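Local coordinates for protein lantibiotic dehydratase (Microbispora corallina, PDB 5EHK) that dehydrates residues of the NAI-107 precursor peptide in a tRNA-dependent manner, probably by glutamylating serine and threonine side chains and then eliminating glutamate, at residues Arg823-Arg828 and Gly864-Val869; Phe855-Ser860 and Cys1082-Gly1087; Val723-Leu728 and Asp739-Trp744; Ala688-Arg693 and Ala761-Gly766. One frame throughout, in Å; residues are numbered along the deposited sequence.

Contact 1: Arg823-Arg828 and Gly864-Val869; sequences RLRVPR and GQHLRV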
loop_
_atom_site.group_PDB
_atom_site.type_symbol
_atom_site.label_atom_id
_atom_site.label_comp_id
_atom_site.label_asym_id
_atom_site.label_seq_id
_atom_site.Cartn_x
_atom_site.Cartn_y
_atom_site.Cartn_z
ATOM N N ARG A 823 20.177 17.714 8.932
ATOM C CA ARG A 823 19.533 17.005 7.823
ATOM C C ARG A 823 19.249 17.926 6.661
ATOM O O ARG A 823 18.465 18.856 6.766
ATOM C CB ARG A 823 18.253 16.378 8.275
ATOM C CG ARG A 823 18.442 15.461 9.435
ATOM C CD ARG A 823 17.173 14.663 9.592
ATOM N NE ARG A 823 17.151 13.954 10.860
ATOM C CZ ARG A 823 16.101 13.959 11.663
ATOM N NH1 ARG A 823 15.015 14.665 11.316
ATOM N NH2 ARG A 823 16.151 13.284 12.804
ATOM N N LEU A 824 19.914 17.674 5.551
ATOM C CA LEU A 824 19.806 18.565 4.417
ATOM C C LEU A 824 18.983 17.903 3.333
ATOM O O LEU A 824 19.376 16.872 2.773
ATOM C CB LEU A 824 21.198 18.968 3.931
ATOM C CG LEU A 824 22.105 19.503 5.047
ATOM C CD1 LEU A 824 23.516 19.776 4.531
ATOM C CD2 LEU A 824 21.501 20.741 5.646
ATOM N N ARG A 825 17.807 18.476 3.078
ATOM C CA ARG A 825 16.857 17.880 2.138
ATOM C C ARG A 825 17.266 18.211 0.714
ATOM O O ARG A 825 16.661 19.019 0.058
ATOM C CB ARG A 825 15.425 18.329 2.439
ATOM C CG ARG A 825 14.963 18.005 3.862
ATOM C CD ARG A 825 14.557 16.552 4.023
ATOM N NE ARG A 825 14.655 16.068 5.404
ATOM C CZ ARG A 825 14.424 14.803 5.765
ATOM N NH1 ARG A 825 14.078 13.904 4.836
ATOM N NH2 ARG A 825 14.535 14.436 7.044
ATOM N N VAL A 826 18.334 17.574 0.277
ATOM C CA VAL A 826 18.840 17.699 -1.063
ATOM C C VAL A 826 18.429 16.407 -1.719
ATOM O O VAL A 826 18.891 15.355 -1.327
ATOM C CB VAL A 826 20.398 17.804 -1.042
ATOM C CG1 VAL A 826 20.970 17.884 -2.445
ATOM C CG2 VAL A 826 20.857 18.999 -0.208
ATOM N N PRO A 827 17.502 16.467 -2.678
ATOM C CA PRO A 827 17.082 15.242 -3.352
ATOM C C PRO A 827 18.258 14.572 -4.019
ATOM O O PRO A 827 19.214 15.244 -4.406
ATOM C CB PRO A 827 16.089 15.738 -4.401
ATOM C CG PRO A 827 16.333 17.181 -4.527
ATOM C CD PRO A 827 16.783 17.641 -3.189
ATOM N N ARG A 828 18.160 13.258 -4.174
ATOM C CA ARG A 828 19.291 12.439 -4.588
ATOM C C ARG A 828 19.969 12.909 -5.874
ATOM O O ARG A 828 21.197 12.961 -5.930
ATOM C CB ARG A 828 18.853 10.971 -4.688
ATOM C CG ARG A 828 19.932 9.993 -5.119
ATOM C CD ARG A 828 21.190 10.124 -4.287
ATOM N NE ARG A 828 22.385 10.248 -5.128
ATOM C CZ ARG A 828 23.325 9.317 -5.184
ATOM N NH1 ARG A 828 23.201 8.215 -4.445
ATOM N NH2 ARG A 828 24.386 9.479 -5.959
ATOM N N GLY A 864 12.087 10.744 2.541
ATOM C CA GLY A 864 12.830 10.646 1.307
ATOM C C GLY A 864 14.325 10.587 1.529
ATOM O O GLY A 864 14.782 10.306 2.641
ATOM N N GLN A 865 15.067 10.856 0.453
ATOM C CA GLN A 865 16.524 10.849 0.460
ATOM C C GLN A 865 17.083 12.215 0.785
ATOM O O GLN A 865 16.660 13.226 0.205
ATOM C CB GLN A 865 17.069 10.392 -0.891
ATOM C CG GLN A 865 17.190 8.882 -1.032
ATOM C CD GLN A 865 17.485 8.466 -2.449
ATOM O OE1 GLN A 865 16.797 8.887 -3.372
ATOM N NE2 GLN A 865 18.513 7.639 -2.639
ATOM N N HIS A 866 18.036 12.241 1.714
ATOM C CA HIS A 866 18.662 13.496 2.099
ATOM C C HIS A 866 20.116 13.275 2.481
ATOM O O HIS A 866 20.605 12.163 2.413
ATOM C CB HIS A 866 17.859 14.145 3.209
ATOM C CG HIS A 866 17.683 13.267 4.399
ATOM N ND1 HIS A 866 16.897 12.137 4.371
ATOM C CD2 HIS A 866 18.146 13.376 5.667
ATOM C CE1 HIS A 866 16.920 11.562 5.562
ATOM N NE2 HIS A 866 17.658 12.302 6.370
ATOM N N LEU A 867 20.819 14.346 2.811
ATOM C CA LEU A 867 22.184 14.231 3.315
ATOM C C LEU A 867 22.138 14.518 4.790
ATOM O O LEU A 867 21.334 15.314 5.242
ATOM C CB LEU A 867 23.134 15.228 2.642
ATOM C CG LEU A 867 23.276 15.039 1.149
ATOM C CD1 LEU A 867 24.061 16.165 0.556
ATOM C CD2 LEU A 867 23.921 13.702 0.886
ATOM N N ARG A 868 22.985 13.850 5.546
ATOM C CA ARG A 868 23.144 14.205 6.946
ATOM C C ARG A 868 24.584 14.600 7.161
ATOM O O ARG A 868 25.492 13.874 6.799
ATOM C CB ARG A 868 22.754 13.037 7.836
ATOM C CG ARG A 868 21.335 12.657 7.643
ATOM C CD ARG A 868 20.869 11.740 8.702
ATOM N NE ARG A 868 19.414 11.735 8.749
ATOM C CZ ARG A 868 18.693 10.932 9.518
ATOM N NH1 ARG A 868 19.310 10.049 10.298
ATOM N NH2 ARG A 868 17.365 11.011 9.489
ATOM N N VAL A 869 24.804 15.769 7.718
ATOM C CA VAL A 869 26.166 16.182 7.964
ATOM C C VAL A 869 26.356 16.306 9.451
ATOM O O VAL A 869 25.528 16.912 10.126
ATOM C CB VAL A 869 26.468 17.521 7.279
ATOM C CG1 VAL A 869 27.911 17.931 7.527
ATOM C CG2 VAL A 869 26.170 17.410 5.777
#
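One face of the His-866 ring is covered by the Arg-825 guanidinium, stacked flat with centres 3.8 Å apart and planes at 21°, NH1 set over the ND1 side. Two hydrogen bonds fix the rotation of the imidazole: His-866 ND1 donates in the ring plane to Gly-864 O, and His-866 NE2 accepts from Arg-868 NE at 3.0 Å. That Arg-868 guanidinium carries another one, Arg-823, stacked over it at 4.5 Å between centres. The two extended arginines run side by side; Glu-903 forms salt bridges with Arg-823 and Arg-825, which probably eases the crowding of charge, while Arg-868 has a cation-pi contact with Tyr-859. Asp-861 takes the other end of Arg-825. All this rides on an antiparallel ladder, strand 819-824 beside strand 864-872 in the four-stranded sheet of the C-terminal region. Leu-824 and Leu-867 form its hydrogen-bonded pair, Leu-824 N reaching Leu-867 O at 2.8 Å, nearly straight at 171°, and Leu-867 N donating back to Leu-824 O at 2.9 Å. Their side chains take the face away from the arginines, where Leu-824 CD1 meets Val-869 CG2 at 3.8 Å and Phe-834 of helix 828-837 packs over the leucines. Past Leu-824 an inverse gamma turn centred on Arg-825 leads the chain out of the ladder.

Contact 2: Phe855-Ser860 and Cys1082-Gly1087; sequences FFIRYS and CNRLIG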
loop_
_atom_site.group_PDB
_atom_site.type_symbol
_atom_site.label_atom_id
_atom_site.label_comp_id
_atom_site.label_asym_id
_atom_site.label_seq_id
_atom_site.Cartn_x
_atom_site.Cartn_y
_atom_site.Cartn_z
ATOM N N PHE A 855 31.506 14.753 9.358
ATOM C CA PHE A 855 31.338 13.743 8.323
ATOM C C PHE A 855 29.978 13.880 7.642
ATOM O O PHE A 855 29.136 14.647 8.098
ATOM C CB PHE A 855 31.616 12.329 8.858
ATOM C CG PHE A 855 30.549 11.761 9.775
ATOM C CD1 PHE A 855 30.690 11.820 11.159
ATOM C CD2 PHE A 855 29.411 11.136 9.258
ATOM C CE1 PHE A 855 29.718 11.258 12.011
ATOM C CE2 PHE A 855 28.430 10.573 10.119
ATOM C CZ PHE A 855 28.586 10.642 11.491
ATOM N N PHE A 856 29.756 13.162 6.550
ATOM C CA PHE A 856 28.436 13.180 5.971
ATOM C C PHE A 856 28.048 11.784 5.545
ATOM O O PHE A 856 28.907 10.986 5.158
ATOM C CB PHE A 856 28.359 14.124 4.770
ATOM C CG PHE A 856 28.763 13.479 3.474
ATOM C CD1 PHE A 856 27.847 12.736 2.727
ATOM C CD2 PHE A 856 30.057 13.606 3.002
ATOM C CE1 PHE A 856 28.229 12.128 1.571
ATOM C CE2 PHE A 856 30.429 13.007 1.835
ATOM C CZ PHE A 856 29.518 12.269 1.115
ATOM N N ILE A 857 26.744 11.516 5.583
ATOM C CA ILE A 857 26.192 10.298 5.032
ATOM C C ILE A 857 24.958 10.637 4.171
ATOM O O ILE A 857 24.285 11.654 4.376
ATOM C CB ILE A 857 25.788 9.274 6.117
ATOM C CG1 ILE A 857 24.571 9.751 6.912
ATOM C CG2 ILE A 857 26.938 8.970 7.065
ATOM C CD1 ILE A 857 24.031 8.708 7.852
ATOM N N ARG A 858 24.679 9.767 3.209
ATOM C CA ARG A 858 23.463 9.803 2.433
ATOM C C ARG A 858 22.490 8.899 3.194
ATOM O O ARG A 858 22.830 7.794 3.620
ATOM C CB ARG A 858 23.759 9.296 1.019
ATOM C CG ARG A 858 24.760 10.172 0.270
ATOM C CD ARG A 858 25.425 9.503 -0.972
ATOM N NE ARG A 858 25.263 10.254 -2.193
ATOM C CZ ARG A 858 26.230 10.716 -2.976
ATOM N NH1 ARG A 858 27.507 10.545 -2.718
ATOM N NH2 ARG A 858 25.873 11.402 -4.035
ATOM N N TYR A 859 21.292 9.404 3.430
ATOM C CA TYR A 859 20.359 8.732 4.308
ATOM C C TYR A 859 18.995 8.753 3.642
ATOM O O TYR A 859 18.667 9.678 2.900
ATOM C CB TYR A 859 20.304 9.465 5.664
ATOM C CG TYR A 859 19.816 8.615 6.811
ATOM C CD1 TYR A 859 20.722 8.017 7.683
ATOM C CD2 TYR A 859 18.451 8.389 7.020
ATOM C CE1 TYR A 859 20.296 7.218 8.743
ATOM C CE2 TYR A 859 18.008 7.588 8.081
ATOM C CZ TYR A 859 18.943 7.004 8.941
ATOM O OH TYR A 859 18.545 6.211 9.999
ATOM N N SER A 860 18.183 7.746 3.914
ATOM C CA SER A 860 16.797 7.807 3.484
ATOM C C SER A 860 15.863 7.539 4.662
ATOM O O SER A 860 15.964 6.496 5.305
ATOM C CB SER A 860 16.546 6.820 2.352
ATOM O OG SER A 860 15.162 6.703 2.137
ATOM N N CYS A 1082 30.717 3.164 0.246
ATOM C CA CYS A 1082 29.778 3.128 -0.858
ATOM C C CYS A 1082 28.631 4.123 -0.653
ATOM O O CYS A 1082 28.213 4.802 -1.600
ATOM C CB CYS A 1082 29.232 1.714 -1.054
ATOM S SG CYS A 1082 30.457 0.537 -1.610
ATOM N N ASN A 1083 28.141 4.216 0.578
ATOM C CA ASN A 1083 27.103 5.174 0.884
ATOM C C ASN A 1083 27.589 6.565 0.518
ATOM O O ASN A 1083 26.938 7.254 -0.234
ATOM C CB ASN A 1083 26.668 5.124 2.356
ATOM C CG ASN A 1083 25.535 6.115 2.662
ATOM O OD1 ASN A 1083 25.770 7.208 3.183
ATOM N ND2 ASN A 1083 24.310 5.737 2.334
ATOM N N ARG A 1084 28.777 6.956 0.955
ATOM C CA ARG A 1084 29.176 8.320 0.691
ATOM C C ARG A 1084 29.353 8.607 -0.787
ATOM O O ARG A 1084 29.132 9.721 -1.234
ATOM C CB ARG A 1084 30.449 8.670 1.447
ATOM C CG ARG A 1084 30.202 9.102 2.857
ATOM C CD ARG A 1084 31.503 9.430 3.521
ATOM N NE ARG A 1084 31.996 8.307 4.302
ATOM C CZ ARG A 1084 31.570 8.023 5.527
ATOM N NH1 ARG A 1084 30.627 8.771 6.101
ATOM N NH2 ARG A 1084 32.085 6.994 6.173
ATOM N N LEU A 1085 29.765 7.597 -1.534
ATOM C CA LEU A 1085 30.124 7.779 -2.928
ATOM C C LEU A 1085 28.923 7.469 -3.851
ATOM O O LEU A 1085 28.571 8.283 -4.706
ATOM C CB LEU A 1085 31.340 6.912 -3.267
ATOM C CG LEU A 1085 32.698 7.422 -3.768
ATOM C CD1 LEU A 1085 32.860 8.918 -3.766
ATOM C CD2 LEU A 1085 33.793 6.768 -2.970
ATOM N N ILE A 1086 28.243 6.344 -3.647
ATOM C CA ILE A 1086 27.132 5.998 -4.543
ATOM C C ILE A 1086 25.941 5.572 -3.712
ATOM O O ILE A 1086 25.725 6.076 -2.600
ATOM C CB ILE A 1086 27.503 4.861 -5.519
ATOM C CG1 ILE A 1086 28.016 3.645 -4.744
ATOM C CG2 ILE A 1086 28.571 5.316 -6.514
ATOM C CD1 ILE A 1086 28.265 2.451 -5.592
ATOM N N GLY A 1087 25.125 4.678 -4.232
ATOM C CA GLY A 1087 24.113 4.135 -3.349
ATOM C C GLY A 1087 23.020 5.088 -2.903
ATOM O O GLY A 1087 23.098 6.309 -3.058
#
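With CG anti to the backbone N (chi1 -178°), the Asn-1083 amide reaches the edge of strand 853-861, while Arg-858, with CG anti to its carbonyl carbon (chi1 -63°), sends its chain the other way, over the helix end. The asparagine grips both backbone groups of that one arginine. Asn-1083 OD1 accepts from Arg-858 N at 2.8 Å, in the amide plane and on a lone pair; Asn-1083 ND2 donates to Arg-858 O, also at 2.8 Å, but from above that carbonyl's plane. One residue on, Arg-1084 lays its CG over the face of the Phe-856 ring, 4.0 Å from the centroid, a CH-pi contact. Its chain then bends at chi3 (-97°), so that Arg-1084 NH1 comes back to Phe-856 O at 3.0 Å, with the oxygen in the guanidinium plane; NE goes to Asp-930 in a salt bridge. In return, Arg-858 NH1 donates to Arg-1084 O in the last turn of the helix, and its NH2 forms a salt bridge with Asp-832. A positive charge there would suit the helix's carbonyl end. This is a helix C-terminus closing the edge of a four-stranded antiparallel sheet, its polar side chains bonded to the outermost strand's backbone where another strand would otherwise pair.

Contact 3: Val723-Leu728 and Asp739-Trp744; sequences VPRRVL and DLDDAW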
loop_
_atom_site.group_PDB
_atom_site.type_symbol
_atom_site.label_atom_id
_atom_site.label_comp_id
_atom_site.label_asym_id
_atom_site.label_seq_id
_atom_site.Cartn_x
_atom_site.Cartn_y
_atom_site.Cartn_z
ATOM N N VAL A 723 -29.095 -26.142 -6.619
ATOM C CA VAL A 723 -29.013 -26.122 -5.172
ATOM C C VAL A 723 -29.909 -27.210 -4.619
ATOM O O VAL A 723 -31.094 -27.287 -4.961
ATOM C CB VAL A 723 -29.461 -24.743 -4.614
ATOM C CG1 VAL A 723 -29.448 -24.703 -3.089
ATOM C CG2 VAL A 723 -28.620 -23.645 -5.208
ATOM N N PRO A 724 -29.346 -28.055 -3.752
ATOM C CA PRO A 724 -30.096 -29.103 -3.060
ATOM C C PRO A 724 -31.251 -28.559 -2.224
ATOM O O PRO A 724 -31.366 -27.355 -1.991
ATOM C CB PRO A 724 -29.036 -29.771 -2.174
ATOM C CG PRO A 724 -27.876 -28.825 -2.155
ATOM C CD PRO A 724 -27.907 -28.140 -3.476
ATOM N N ARG A 725 -32.125 -29.457 -1.790
ATOM C CA ARG A 725 -33.278 -29.051 -1.006
ATOM C C ARG A 725 -32.801 -28.658 0.393
ATOM O O ARG A 725 -33.316 -27.715 1.001
ATOM C CB ARG A 725 -34.306 -30.185 -0.987
ATOM C CG ARG A 725 -35.595 -29.918 -0.253
ATOM C CD ARG A 725 -36.473 -31.152 -0.331
ATOM N NE ARG A 725 -35.839 -32.297 0.329
ATOM C CZ ARG A 725 -35.978 -32.589 1.620
ATOM N NH1 ARG A 725 -36.741 -31.831 2.384
ATOM N NH2 ARG A 725 -35.361 -33.634 2.149
ATOM N N ARG A 726 -31.788 -29.365 0.888
ATOM C CA ARG A 726 -31.194 -29.030 2.185
ATOM C C ARG A 726 -29.853 -28.320 2.029
ATOM O O ARG A 726 -28.969 -28.752 1.260
ATOM C CB ARG A 726 -31.054 -30.259 3.091
ATOM C CG ARG A 726 -32.359 -30.738 3.725
ATOM C CD ARG A 726 -32.258 -32.196 4.157
ATOM N NE ARG A 726 -32.088 -33.074 3.002
ATOM C CZ ARG A 726 -31.916 -34.391 3.065
ATOM N NH1 ARG A 726 -31.851 -35.004 4.240
ATOM N NH2 ARG A 726 -31.778 -35.084 1.947
ATOM N N VAL A 727 -29.718 -27.220 2.763
ATOM C CA VAL A 727 -28.501 -26.436 2.728
ATOM C C VAL A 727 -28.108 -26.044 4.139
ATOM O O VAL A 727 -28.936 -26.002 5.043
ATOM C CB VAL A 727 -28.635 -25.172 1.846
ATOM C CG1 VAL A 727 -28.822 -25.557 0.381
ATOM C CG2 VAL A 727 -29.781 -24.324 2.316
ATOM N N LEU A 728 -26.819 -25.799 4.320
ATOM C CA LEU A 728 -26.327 -25.150 5.515
ATOM C C LEU A 728 -26.163 -23.679 5.143
ATOM O O LEU A 728 -25.462 -23.349 4.170
ATOM C CB LEU A 728 -24.980 -25.750 5.905
ATOM C CG LEU A 728 -24.407 -25.479 7.299
ATOM C CD1 LEU A 728 -25.350 -25.950 8.413
ATOM C CD2 LEU A 728 -23.035 -26.128 7.437
ATOM N N ASP A 739 -34.143 -26.875 5.709
ATOM C CA ASP A 739 -34.832 -27.638 4.685
ATOM C C ASP A 739 -35.647 -26.683 3.799
ATOM O O ASP A 739 -36.645 -26.109 4.259
ATOM C CB ASP A 739 -35.721 -28.689 5.352
ATOM C CG ASP A 739 -36.157 -29.777 4.394
ATOM O OD1 ASP A 739 -36.588 -29.452 3.264
ATOM O OD2 ASP A 739 -36.021 -30.968 4.750
ATOM N N LEU A 740 -35.253 -26.552 2.526
ATOM C CA LEU A 740 -35.879 -25.554 1.653
ATOM C C LEU A 740 -37.209 -26.005 1.060
ATOM O O LEU A 740 -37.819 -25.279 0.265
ATOM C CB LEU A 740 -34.940 -25.104 0.530
ATOM C CG LEU A 740 -33.696 -24.331 0.962
ATOM C CD1 LEU A 740 -33.019 -23.643 -0.227
ATOM C CD2 LEU A 740 -34.026 -23.354 2.077
ATOM N N ASP A 741 -37.656 -27.194 1.454
ATOM C CA ASP A 741 -38.982 -27.678 1.089
ATOM C C ASP A 741 -39.945 -27.121 2.130
ATOM O O ASP A 741 -41.074 -26.730 1.823
ATOM C CB ASP A 741 -39.011 -29.217 1.093
ATOM C CG ASP A 741 -39.908 -29.819 -0.015
ATOM O OD1 ASP A 741 -40.964 -29.227 -0.357
ATOM O OD2 ASP A 741 -39.544 -30.901 -0.538
ATOM N N ASP A 742 -39.474 -27.087 3.368
ATOM C CA ASP A 742 -40.226 -26.528 4.479
ATOM C C ASP A 742 -40.596 -25.053 4.276
ATOM O O ASP A 742 -39.766 -24.242 3.881
ATOM C CB ASP A 742 -39.439 -26.712 5.767
ATOM C CG ASP A 742 -40.266 -26.436 6.991
ATOM O OD1 ASP A 742 -41.023 -25.448 7.010
ATOM O OD2 ASP A 742 -40.171 -27.227 7.942
ATOM N N ALA A 743 -41.855 -24.718 4.544
ATOM C CA ALA A 743 -42.345 -23.355 4.337
ATOM C C ALA A 743 -41.824 -22.391 5.403
ATOM O O ALA A 743 -41.500 -21.245 5.095
ATOM C CB ALA A 743 -43.888 -23.328 4.286
ATOM N N TRP A 744 -41.736 -22.855 6.648
ATOM C CA TRP A 744 -41.116 -22.062 7.712
ATOM C C TRP A 744 -39.618 -21.793 7.473
ATOM O O TRP A 744 -39.151 -20.666 7.657
ATOM C CB TRP A 744 -41.267 -22.722 9.083
ATOM C CG TRP A 744 -42.553 -22.496 9.816
ATOM C CD1 TRP A 744 -43.408 -23.452 10.277
ATOM C CD2 TRP A 744 -43.115 -21.235 10.202
ATOM N NE1 TRP A 744 -44.461 -22.867 10.936
ATOM C CE2 TRP A 744 -44.313 -21.507 10.894
ATOM C CE3 TRP A 744 -42.720 -19.903 10.033
ATOM C CZ2 TRP A 744 -45.123 -20.500 11.412
ATOM C CZ3 TRP A 744 -43.523 -18.908 10.546
ATOM C CH2 TRP A 744 -44.714 -19.211 11.230
#
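Arg-725 leaves its backbone with CG anti to N (chi1 -178°) and runs out alongside the turn that carries three acidic residues. Arg-725 CG sits 3.7 Å from Asp-739 OD1 and equally far from Asp-741 CB. Arg-725 CD passes 3.1 Å from Asp-741 OD2, yet Arg-725 NE remains 4.1 Å from that oxygen, too far for a salt bridge. A bend at chi3 (62°) then turns the guanidinium onto Asp-739: NH1 faces both carboxylate oxygens, a salt bridge to OD1 and a weak hydrogen bond to OD2. The two planes stand 51° apart, so this is no flat, two-nitrogen pairing. NH2, at the tip, lies over a face of the Arg-726 guanidinium.

Asp-739 is itself held from behind, because Asp-739 OD1 accepts from Asp-741 N at 3.1 Å through its anti lone pair, an Asx turn. The backbone adds a bond from Leu-740 N to Arg-725 O, 2.7 Å long, and beside this bond Leu-740 CG touches Val-727 CG2 at 4.1 Å. Arg-726 and Asp-739 face each other as a non-hydrogen-bonded antiparallel pair.

That pair stands at the open end of the hairpin of strands 726-730 and 735-739. From it the chain passes to Asp-742, the N-cap of helix 743-755. Arg-718 of helix 707-721 packs on Arg-725 and Leu-740, and Val-727 rests on Ala-761 of strand 760-763.

Contact 4: Ala688-Arg693 and Ala761-Gly766; sequences AAPLWR and AQQVAG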
loop_
_atom_site.group_PDB
_atom_site.type_symbol
_atom_site.label_atom_id
_atom_site.label_comp_id
_atom_site.label_asym_id
_atom_site.label_seq_id
_atom_site.Cartn_x
_atom_site.Cartn_y
_atom_site.Cartn_z
ATOM N N ALA A 688 -12.854 -28.412 1.440
ATOM C CA ALA A 688 -13.802 -27.314 1.417
ATOM C C ALA A 688 -15.115 -27.871 0.913
ATOM O O ALA A 688 -15.127 -28.670 -0.016
ATOM C CB ALA A 688 -13.315 -26.198 0.505
ATOM N N ALA A 689 -16.210 -27.462 1.547
ATOM C CA ALA A 689 -17.556 -27.875 1.164
ATOM C C ALA A 689 -18.015 -27.163 -0.122
ATOM O O ALA A 689 -17.434 -26.154 -0.523
ATOM C CB ALA A 689 -18.527 -27.600 2.309
ATOM N N PRO A 690 -19.040 -27.707 -0.801
ATOM C CA PRO A 690 -19.552 -26.973 -1.961
ATOM C C PRO A 690 -20.284 -25.716 -1.519
ATOM O O PRO A 690 -20.757 -25.640 -0.385
ATOM C CB PRO A 690 -20.508 -27.977 -2.632
ATOM C CG PRO A 690 -20.073 -29.301 -2.129
ATOM C CD PRO A 690 -19.639 -29.047 -0.709
ATOM N N LEU A 691 -20.377 -24.753 -2.431
ATOM C CA LEU A 691 -20.637 -23.363 -2.082
ATOM C C LEU A 691 -21.541 -22.566 -3.035
ATOM O O LEU A 691 -21.218 -22.404 -4.208
ATOM C CB LEU A 691 -19.291 -22.688 -2.060
ATOM C CG LEU A 691 -18.980 -22.079 -0.728
ATOM C CD1 LEU A 691 -17.507 -21.682 -0.759
ATOM C CD2 LEU A 691 -19.927 -20.897 -0.583
ATOM N N TRP A 692 -22.640 -22.025 -2.524
ATOM C CA TRP A 692 -23.536 -21.201 -3.350
ATOM C C TRP A 692 -23.663 -19.772 -2.825
ATOM O O TRP A 692 -24.093 -19.568 -1.690
ATOM C CB TRP A 692 -24.946 -21.819 -3.410
ATOM C CG TRP A 692 -25.045 -23.022 -4.280
ATOM C CD1 TRP A 692 -25.299 -23.038 -5.611
ATOM C CD2 TRP A 692 -24.894 -24.389 -3.879
ATOM N NE1 TRP A 692 -25.308 -24.328 -6.075
ATOM C CE2 TRP A 692 -25.060 -25.178 -5.029
ATOM C CE3 TRP A 692 -24.630 -25.018 -2.662
ATOM C CZ2 TRP A 692 -24.974 -26.567 -5.001
ATOM C CZ3 TRP A 692 -24.536 -26.385 -2.636
ATOM C CH2 TRP A 692 -24.709 -27.150 -3.801
ATOM N N ARG A 693 -23.316 -18.777 -3.634
ATOM C CA ARG A 693 -23.559 -17.399 -3.207
ATOM C C ARG A 693 -25.040 -17.133 -3.328
ATOM O O ARG A 693 -25.723 -17.837 -4.050
ATOM C CB ARG A 693 -22.793 -16.382 -4.038
ATOM C CG ARG A 693 -21.285 -16.578 -4.078
ATOM C CD ARG A 693 -20.608 -15.375 -4.744
ATOM N NE ARG A 693 -21.007 -14.114 -4.131
ATOM C CZ ARG A 693 -20.147 -13.272 -3.582
ATOM N NH1 ARG A 693 -18.851 -13.547 -3.606
ATOM N NH2 ARG A 693 -20.580 -12.156 -3.031
ATOM N N ALA A 761 -24.595 -20.690 1.083
ATOM C CA ALA A 761 -25.241 -21.978 1.270
ATOM C C ALA A 761 -24.247 -23.102 1.047
ATOM O O ALA A 761 -23.622 -23.182 -0.016
ATOM C CB ALA A 761 -26.404 -22.115 0.335
ATOM N N GLN A 762 -24.107 -23.975 2.042
ATOM C CA GLN A 762 -23.267 -25.152 1.877
ATOM C C GLN A 762 -24.101 -26.425 1.706
ATOM O O GLN A 762 -25.152 -26.618 2.349
ATOM C CB GLN A 762 -22.330 -25.315 3.066
ATOM C CG GLN A 762 -20.961 -24.676 2.900
ATOM C CD GLN A 762 -20.106 -24.807 4.163
ATOM O OE1 GLN A 762 -20.273 -25.742 4.962
ATOM N NE2 GLN A 762 -19.212 -23.841 4.369
ATOM N N GLN A 763 -23.626 -27.290 0.817
ATOM C CA GLN A 763 -24.169 -28.621 0.733
ATOM C C GLN A 763 -23.810 -29.360 2.013
ATOM O O GLN A 763 -22.646 -29.361 2.427
ATOM C CB GLN A 763 -23.640 -29.366 -0.487
ATOM C CG GLN A 763 -24.273 -30.741 -0.645
ATOM C CD GLN A 763 -23.964 -31.392 -1.982
ATOM O OE1 GLN A 763 -22.843 -31.287 -2.507
ATOM N NE2 GLN A 763 -24.958 -32.094 -2.534
ATOM N N VAL A 764 -24.829 -29.950 2.639
ATOM C CA VAL A 764 -24.689 -30.726 3.865
ATOM C C VAL A 764 -23.788 -31.951 3.687
ATOM O O VAL A 764 -23.860 -32.648 2.672
ATOM C CB VAL A 764 -26.056 -31.188 4.342
ATOM C CG1 VAL A 764 -25.944 -31.982 5.628
ATOM C CG2 VAL A 764 -26.961 -29.995 4.526
ATOM N N ALA A 765 -22.953 -32.215 4.687
ATOM C CA ALA A 765 -22.011 -33.316 4.625
ATOM C C ALA A 765 -22.766 -34.630 4.455
ATOM O O ALA A 765 -23.621 -34.972 5.276
ATOM C CB ALA A 765 -21.172 -33.349 5.905
ATOM N N GLY A 766 -22.469 -35.353 3.379
ATOM C CA GLY A 766 -23.080 -36.651 3.168
ATOM C C GLY A 766 -24.234 -36.637 2.184
ATOM O O GLY A 766 -24.628 -37.673 1.661
#
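Strands 685-693 and 760-763 pair here as antiparallel neighbours in a large, branched beta system, their short segments 5.0 Å apart and running at 158° to each other. The pairing is tightest at Trp-692 and Ala-761, a hydrogen-bonded pair: Trp-692 N donates to Ala-761 O at 2.9 Å and Ala-761 N to Trp-692 O at 3.0 Å, both in the carbonyl planes.

On the face that these two residues share, Trp-692 CB lies 4.0 Å from Ala-761 CB. The indole then turns back along the partner strand and presents its benzene edge to it, Trp-692 CE3 near Ala-761 O and CZ3 3.7 Å from Gln-763 N, both in the ring plane. Its pyrrole nitrogen NE1 is satisfied elsewhere, by Trp-721 O. Gln-763, with CG anti to the backbone N, stretches past the proline: its CB touches Trp-692 CZ3 at 3.8 Å, and its OE1 lies 3.4 Å from Pro-690 CG, while NE2 donates to Glu-768. Having no N-H, Pro-690 cannot donate into a ladder, but Pro-690 O receives a CA-H...O contact from Gln-762 CA at 3.4 Å. On the other face the extended Gln-762 chain lays its amide against Ala-689 CB.

Strand 676-682 flanks 685-693, and 726-730 flanks 760-763, so the pair lies in the middle of a local antiparallel run of strands within a larger mixed beta system.

The four contacts fall into two pairs. Contacts 1 and 2, 10 Å between centres, share a sheet: strands 853-861 and 864-872 follow each other in the chain and pair directly, Arg-868 N lying 2.8 Å from Ile-857 O, so the helix end docked in contact 2 sits on the strand next to contact 1. Contacts 3 and 4, 13 Å between centres, share another sheet; contact 3 is nested within the loop that contact 4 closes, with Trp-692 packing on Val-723 and Pro-724. The pairs are far apart: contacts 2 and 3 are 70 Å between centres, on opposite sides of the chain's centre, consistent with separate glutamylation and elimination regions in this family.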